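PDB 3WA8: CRISPR-associated protein, Cse2 family from Meiothermus ruber, which probably serves as the small subunit of the type I-E Cascade surveillance complex, binding G-rich crRNA sequence and helping to stabilise the R-loop. Local coordinates for residues G47-I52 / I63-V68; S9-F14 / L165-L170. All blocks are in the same frame, centred on the assembly; numbering follows the deposited sequence.

Interaction 1 (G47-I52 / I63-V68); sequences GFLGRI and ICYYLV. With HG (mercury (II) ion), chain C.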
loop_
_atom_site.group_PDB
_atom_site.type_symbol
_atom_site.label_atom_id
_atom_site.label_comp_id
_atom_site.label_asym_id
_atom_site.label_seq_id
_atom_site.Cartn_x
_atom_site.Cartn_y
_atom_site.Cartn_z
ATOM N N GLY A 47 20.128 2.843 1.540
ATOM C CA GLY A 47 20.944 1.819 0.954
ATOM C C GLY A 47 20.257 1.209 -0.242
ATOM O O GLY A 47 20.866 1.054 -1.313
ATOM N N PHE A 48 18.981 0.867 -0.074
ATOM C CA PHE A 48 18.276 0.151 -1.125
ATOM C C PHE A 48 18.055 1.081 -2.300
ATOM O O PHE A 48 18.326 0.708 -3.444
ATOM C CB PHE A 48 16.974 -0.429 -0.600
ATOM C CG PHE A 48 16.304 -1.362 -1.547
ATOM C CD1 PHE A 48 16.515 -2.732 -1.458
ATOM C CD2 PHE A 48 15.443 -0.881 -2.526
ATOM C CE1 PHE A 48 15.895 -3.616 -2.334
ATOM C CE2 PHE A 48 14.815 -1.763 -3.423
ATOM C CZ PHE A 48 15.044 -3.133 -3.320
ATOM N N LEU A 49 17.617 2.308 -2.015
ATOM C CA LEU A 49 17.405 3.303 -3.077
ATOM C C LEU A 49 18.706 3.675 -3.768
ATOM O O LEU A 49 18.719 3.938 -4.960
ATOM C CB LEU A 49 16.750 4.570 -2.542
ATOM C CG LEU A 49 15.400 4.488 -1.835
ATOM C CD1 LEU A 49 15.132 5.743 -1.062
ATOM C CD2 LEU A 49 14.315 4.260 -2.853
ATOM N N GLY A 50 19.793 3.698 -3.010
ATOM C CA GLY A 50 21.093 4.052 -3.546
ATOM C C GLY A 50 21.689 2.978 -4.435
ATOM O O GLY A 50 22.756 3.167 -5.018
ATOM N N ARG A 51 21.006 1.846 -4.540
ATOM C CA ARG A 51 21.492 0.762 -5.372
ATOM C C ARG A 51 20.728 0.629 -6.689
ATOM O O ARG A 51 20.927 -0.326 -7.439
ATOM C CB ARG A 51 21.536 -0.554 -4.584
ATOM C CG ARG A 51 22.803 -0.700 -3.711
ATOM C CD ARG A 51 22.938 -2.089 -3.076
ATOM N NE ARG A 51 21.763 -2.447 -2.266
ATOM C CZ ARG A 51 21.608 -2.143 -0.976
ATOM N NH1 ARG A 51 22.552 -1.474 -0.314
ATOM N NH2 ARG A 51 20.503 -2.512 -0.335
ATOM N N ILE A 52 19.887 1.614 -6.989
ATOM C CA ILE A 52 19.140 1.631 -8.258
ATOM C C ILE A 52 19.032 3.019 -8.889
ATOM O O ILE A 52 19.472 3.211 -10.019
ATOM C CB ILE A 52 17.710 1.006 -8.129
ATOM C CG1 ILE A 52 17.132 1.220 -6.723
ATOM C CG2 ILE A 52 17.741 -0.483 -8.510
ATOM C CD1 ILE A 52 15.627 1.252 -6.682
ATOM N N ILE A 63 9.455 9.250 -1.926
ATOM C CA ILE A 63 8.275 9.347 -1.099
ATOM C C ILE A 63 7.572 7.969 -1.036
ATOM O O ILE A 63 7.205 7.495 0.035
ATOM C CB ILE A 63 7.350 10.453 -1.580
ATOM C CG1 ILE A 63 7.970 11.797 -1.261
ATOM C CG2 ILE A 63 5.987 10.381 -0.901
ATOM C CD1 ILE A 63 7.510 12.930 -2.196
ATOM N N CYS A 64 7.416 7.305 -2.167
ATOM C CA CYS A 64 6.646 6.086 -2.171
ATOM C C CYS A 64 7.320 5.012 -1.315
ATOM O O CYS A 64 6.697 4.512 -0.355
ATOM C CB CYS A 64 6.325 5.656 -3.603
ATOM S SG CYS A 64 5.303 6.931 -4.518
ATOM N N TYR A 65 8.597 4.709 -1.596
ATOM C CA TYR A 65 9.375 3.775 -0.763
ATOM C C TYR A 65 9.261 4.033 0.724
ATOM O O TYR A 65 8.952 3.126 1.507
ATOM C CB TYR A 65 10.845 3.785 -1.144
ATOM C CG TYR A 65 11.142 2.851 -2.284
ATOM C CD1 TYR A 65 10.841 3.217 -3.580
ATOM C CD2 TYR A 65 11.694 1.591 -2.066
ATOM C CE1 TYR A 65 11.068 2.385 -4.618
ATOM C CE2 TYR A 65 11.945 0.714 -3.138
ATOM C CZ TYR A 65 11.619 1.132 -4.414
ATOM O OH TYR A 65 11.845 0.347 -5.535
ATOM N N TYR A 66 9.519 5.264 1.122
ATOM C CA TYR A 66 9.539 5.582 2.535
ATOM C C TYR A 66 8.169 5.449 3.140
ATOM O O TYR A 66 8.024 4.912 4.234
ATOM C CB TYR A 66 10.113 6.976 2.783
ATOM C CG TYR A 66 11.587 6.961 3.064
ATOM C CD1 TYR A 66 12.506 7.458 2.132
ATOM C CD2 TYR A 66 12.079 6.416 4.247
ATOM C CE1 TYR A 66 13.864 7.458 2.396
ATOM C CE2 TYR A 66 13.433 6.405 4.519
ATOM C CZ TYR A 66 14.315 6.928 3.582
ATOM O OH TYR A 66 15.653 6.899 3.858
ATOM N N LEU A 67 7.156 5.935 2.433
ATOM C CA LEU A 67 5.782 5.783 2.876
ATOM C C LEU A 67 5.465 4.293 3.043
ATOM O O LEU A 67 4.877 3.901 4.040
ATOM C CB LEU A 67 4.826 6.399 1.866
ATOM C CG LEU A 67 3.340 6.425 2.198
ATOM C CD1 LEU A 67 3.091 7.293 3.386
ATOM C CD2 LEU A 67 2.574 6.976 1.023
ATOM N N VAL A 68 5.850 3.449 2.099
ATOM C CA VAL A 68 5.451 2.061 2.262
ATOM C C VAL A 68 6.197 1.478 3.453
ATOM O O VAL A 68 5.630 0.690 4.243
ATOM C CB VAL A 68 5.609 1.186 0.980
ATOM C CG1 VAL A 68 5.480 -0.264 1.316
ATOM C CG2 VAL A 68 4.543 1.530 -0.023
HETATM HG HG HG C . 3.429 7.752 -2.652
#

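Interaction 2 (S9-F14 / L165-L170); sequences SREQAF and LLRDLL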
loop_
_atom_site.group_PDB
_atom_site.type_symbol
_atom_site.label_atom_id
_atom_site.label_comp_id
_atom_site.label_asym_id
_atom_site.label_seq_id
_atom_site.Cartn_x
_atom_site.Cartn_y
_atom_site.Cartn_z
ATOM N N SER A 9 10.467 -9.058 -8.596
ATOM C CA SER A 9 10.458 -7.631 -8.905
ATOM C C SER A 9 11.192 -6.776 -7.846
ATOM O O SER A 9 11.473 -7.222 -6.731
ATOM C CB SER A 9 9.023 -7.132 -9.070
ATOM O OG SER A 9 8.365 -7.009 -7.826
ATOM N N ARG A 10 11.496 -5.540 -8.203
ATOM C CA ARG A 10 12.228 -4.660 -7.318
ATOM C C ARG A 10 11.436 -4.293 -6.059
ATOM O O ARG A 10 12.015 -4.109 -4.994
ATOM C CB ARG A 10 12.667 -3.418 -8.087
ATOM C CG ARG A 10 13.491 -2.431 -7.302
ATOM C CD ARG A 10 13.453 -1.091 -8.005
ATOM N NE ARG A 10 14.474 -0.968 -9.046
ATOM C CZ ARG A 10 14.382 -0.149 -10.095
ATOM N NH1 ARG A 10 13.297 0.607 -10.266
ATOM N NH2 ARG A 10 15.369 -0.098 -10.986
ATOM N N GLU A 11 10.118 -4.190 -6.170
ATOM C CA GLU A 11 9.312 -3.867 -4.997
ATOM C C GLU A 11 9.163 -5.071 -4.074
ATOM O O GLU A 11 9.156 -4.917 -2.839
ATOM C CB GLU A 11 7.939 -3.323 -5.372
ATOM C CG GLU A 11 7.973 -2.055 -6.159
ATOM C CD GLU A 11 8.165 -2.295 -7.631
ATOM O OE1 GLU A 11 7.996 -3.455 -8.055
ATOM O OE2 GLU A 11 8.490 -1.327 -8.360
ATOM N N GLN A 12 9.027 -6.260 -4.656
ATOM C CA GLN A 12 9.114 -7.477 -3.867
ATOM C C GLN A 12 10.450 -7.504 -3.145
ATOM O O GLN A 12 10.493 -7.657 -1.945
ATOM C CB GLN A 12 8.975 -8.738 -4.730
ATOM C CG GLN A 12 7.572 -9.009 -5.198
ATOM C CD GLN A 12 7.431 -10.296 -5.986
ATOM O OE1 GLN A 12 8.379 -10.814 -6.623
ATOM N NE2 GLN A 12 6.224 -10.830 -5.948
ATOM N N ALA A 13 11.540 -7.338 -3.873
ATOM C CA ALA A 13 12.843 -7.407 -3.256
ATOM C C ALA A 13 12.904 -6.422 -2.098
ATOM O O ALA A 13 13.479 -6.714 -1.050
ATOM C CB ALA A 13 13.913 -7.110 -4.254
ATOM N N PHE A 14 12.286 -5.265 -2.273
ATOM C CA PHE A 14 12.392 -4.247 -1.275
ATOM C C PHE A 14 11.718 -4.700 0.014
ATOM O O PHE A 14 12.291 -4.595 1.114
ATOM C CB PHE A 14 11.784 -2.949 -1.793
ATOM C CG PHE A 14 11.741 -1.851 -0.769
ATOM C CD1 PHE A 14 12.927 -1.281 -0.281
ATOM C CD2 PHE A 14 10.516 -1.393 -0.279
ATOM C CE1 PHE A 14 12.887 -0.263 0.686
ATOM C CE2 PHE A 14 10.468 -0.382 0.665
ATOM C CZ PHE A 14 11.657 0.189 1.153
ATOM N N LEU A 165 1.397 -2.670 -3.464
ATOM C CA LEU A 165 1.071 -1.302 -3.082
ATOM C C LEU A 165 2.160 -0.336 -3.580
ATOM O O LEU A 165 1.872 0.682 -4.261
ATOM C CB LEU A 165 0.851 -1.161 -1.580
ATOM C CG LEU A 165 0.323 0.223 -1.146
ATOM C CD1 LEU A 165 -1.067 0.482 -1.698
ATOM C CD2 LEU A 165 0.283 0.375 0.380
ATOM N N LEU A 166 3.417 -0.675 -3.299
ATOM C CA LEU A 166 4.518 0.188 -3.704
ATOM C C LEU A 166 4.571 0.373 -5.222
ATOM O O LEU A 166 4.656 1.506 -5.700
ATOM C CB LEU A 166 5.846 -0.320 -3.140
ATOM C CG LEU A 166 7.100 0.395 -3.614
ATOM C CD1 LEU A 166 7.082 1.882 -3.227
ATOM C CD2 LEU A 166 8.301 -0.329 -3.071
ATOM N N ARG A 167 4.507 -0.733 -5.960
ATOM C CA ARG A 167 4.469 -0.683 -7.420
ATOM C C ARG A 167 3.341 0.249 -7.889
ATOM O O ARG A 167 3.522 1.055 -8.811
ATOM C CB ARG A 167 4.310 -2.101 -7.999
ATOM C CG ARG A 167 3.989 -2.209 -9.516
ATOM C CD ARG A 167 3.175 -3.507 -9.874
ATOM N NE ARG A 167 1.913 -3.187 -10.578
ATOM C CZ ARG A 167 1.592 -3.557 -11.837
ATOM N NH1 ARG A 167 2.414 -4.312 -12.574
ATOM N NH2 ARG A 167 0.420 -3.184 -12.374
ATOM N N ASP A 168 2.189 0.151 -7.224
ATOM C CA ASP A 168 1.017 0.919 -7.614
ATOM C C ASP A 168 1.205 2.391 -7.300
ATOM O O ASP A 168 1.006 3.238 -8.181
ATOM C CB ASP A 168 -0.252 0.363 -6.973
ATOM C CG ASP A 168 -0.833 -0.816 -7.746
ATOM O OD1 ASP A 168 -0.456 -1.027 -8.921
ATOM O OD2 ASP A 168 -1.664 -1.552 -7.172
ATOM N N LEU A 169 1.619 2.700 -6.074
ATOM C CA LEU A 169 1.972 4.071 -5.761
ATOM C C LEU A 169 3.004 4.626 -6.728
ATOM O O LEU A 169 2.886 5.771 -7.142
ATOM C CB LEU A 169 2.473 4.204 -4.344
ATOM C CG LEU A 169 1.437 3.862 -3.279
ATOM C CD1 LEU A 169 2.059 4.018 -1.901
ATOM C CD2 LEU A 169 0.204 4.751 -3.415
ATOM N N LEU A 170 3.999 3.837 -7.133
ATOM C CA LEU A 170 5.018 4.398 -7.994
ATOM C C LEU A 170 4.416 4.882 -9.285
ATOM O O LEU A 170 4.948 5.786 -9.904
ATOM C CB LEU A 170 6.148 3.420 -8.253
ATOM C CG LEU A 170 7.142 3.229 -7.099
ATOM C CD1 LEU A 170 7.769 1.838 -7.158
ATOM C CD2 LEU A 170 8.214 4.328 -7.002
#

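Interaction 1 (G47-I52 / I63-V68)
Leu-49 and Tyr-65 are the residues whose backbones come nearest, with 8.4 Å between their CA atoms. Leu-49 stands at the last turn of helix 43-49, which gives way to a turn at Gly-50, whereas Tyr-65 lies in the middle of helix 59-72. The contact thus joins two helices close in sequence within the all-helical Cse2 fold, and it is made by apolar and aromatic side chains. Leu-49 CG is anti to its carbonyl carbon (chi1 -58°), and beyond it CD2 lies over one face of the Tyr-65 ring in a CH-pi contact. Leu-49 CD2 is 3.7 Å from the centroid of the Tyr-65 ring and 20° off its normal, displaced toward CG. The two side chains run past each other in opposite directions. The other methyl, CD1, approaches Tyr-66 CE1 at 4.1 Å, so the leucine fork reaches both tyrosines. Phe-48 crosses Tyr-65 at about a right angle, its CE2 3.8 Å from Tyr-65 CE2, and the Phe-14 ring of helix 10-21 meets both rings edge-to-face. Beyond the ring, Ile-52 CD1 and Tyr-65 OH meet tip to tip, though Ile-52 is poorly ordered. An alanine in place of Tyr-65 would probably leave Leu-49 CD2 without its aromatic face and open a gap beside the rings of Phe-48 and Phe-14. Tyr-66 is tied back at its polar end, where OH is hydrogen-bonded to Glu-46 OE2 and Val-42 N, both on the chain just before 47-52. The adjacent Cys-64 takes no part in this contact; its side chain packs on Leu-166 and Leu-169 of helix 162-170, and its SG binds a mercury ion at 2.8 Å.

Interaction 2 (S9-F14 / L165-L170)
Glu-11 lays its methylene carbons against Leu-166, with CG 3.6 Å from Leu-166 CD2. Leu-166 CD2 also lies 3.7 Å from Phe-14 CD2, and is therefore shared between two successive turns of helix 10-21. Past CG the glutamate bends at chi2 (84°), which carries CD to the neighbourhood of Arg-167, 3.9 Å from its CB. Glu-11 OE2 then meets Leu-170 CD1 tip to tip at 3.5 Å. Leu-166, Arg-167 and Leu-170 thus all touch a single acidic side chain. Arg-167 offers only its backbone and CB here; its outer part leads away, leaving its NE 6.6 Å from Glu-11 OE1, with the carboxylate and guanidinium planes 79° apart. The short helix segments lie 9.5 Å apart at closest approach and run closer to antiparallel than parallel, at 131°, joining the N-terminal helix to one from late in the chain. Around this first shell, Asp-168 OD1 lies in the plane of the Arg-167 guanidinium, at its edge, in a long salt bridge to NE. Asp-168 is itself held by Lys-182 and Trp-183 of helix 178-197. At the N-terminal end of helix 10-21, Ser-9 and Gln-12 form a capping box, with weak bonds from Gln-12 N to Ser-9 OG and from Ser-9 N to Gln-12 OE1, which caps the helix that carries Glu-11. Glu-11 belongs to the first turn of its helix, where the N-terminal end of the helix dipole would be expected to favour its negative charge. Toward helix 162-170 Glu-11 acts chiefly through its carbon chain, and any attraction to Arg-167 is probably long-range rather than a direct ion pair.

How the interactions relate
The two contacts meet around helix 10-21. Phe-14, which touches Leu-166 in interaction 2, also fits among the rings of interaction 1, while Arg-10 packs against Tyr-65 and Ile-52. Leu-166 in turn touches Tyr-65 and Val-68, so helices 10-21, 59-72 and 162-170 share one apolar junction. Interaction 1 is the more buried and the more aromatic, although its centre lies farther from the middle of the chain, about 14 Å against 9 Å. Interaction 2 is only partly buried and mixes leucine with charged residues. The first joins neighbouring helices in sequence; the second brings the N-terminal helix to one some 150 residues later.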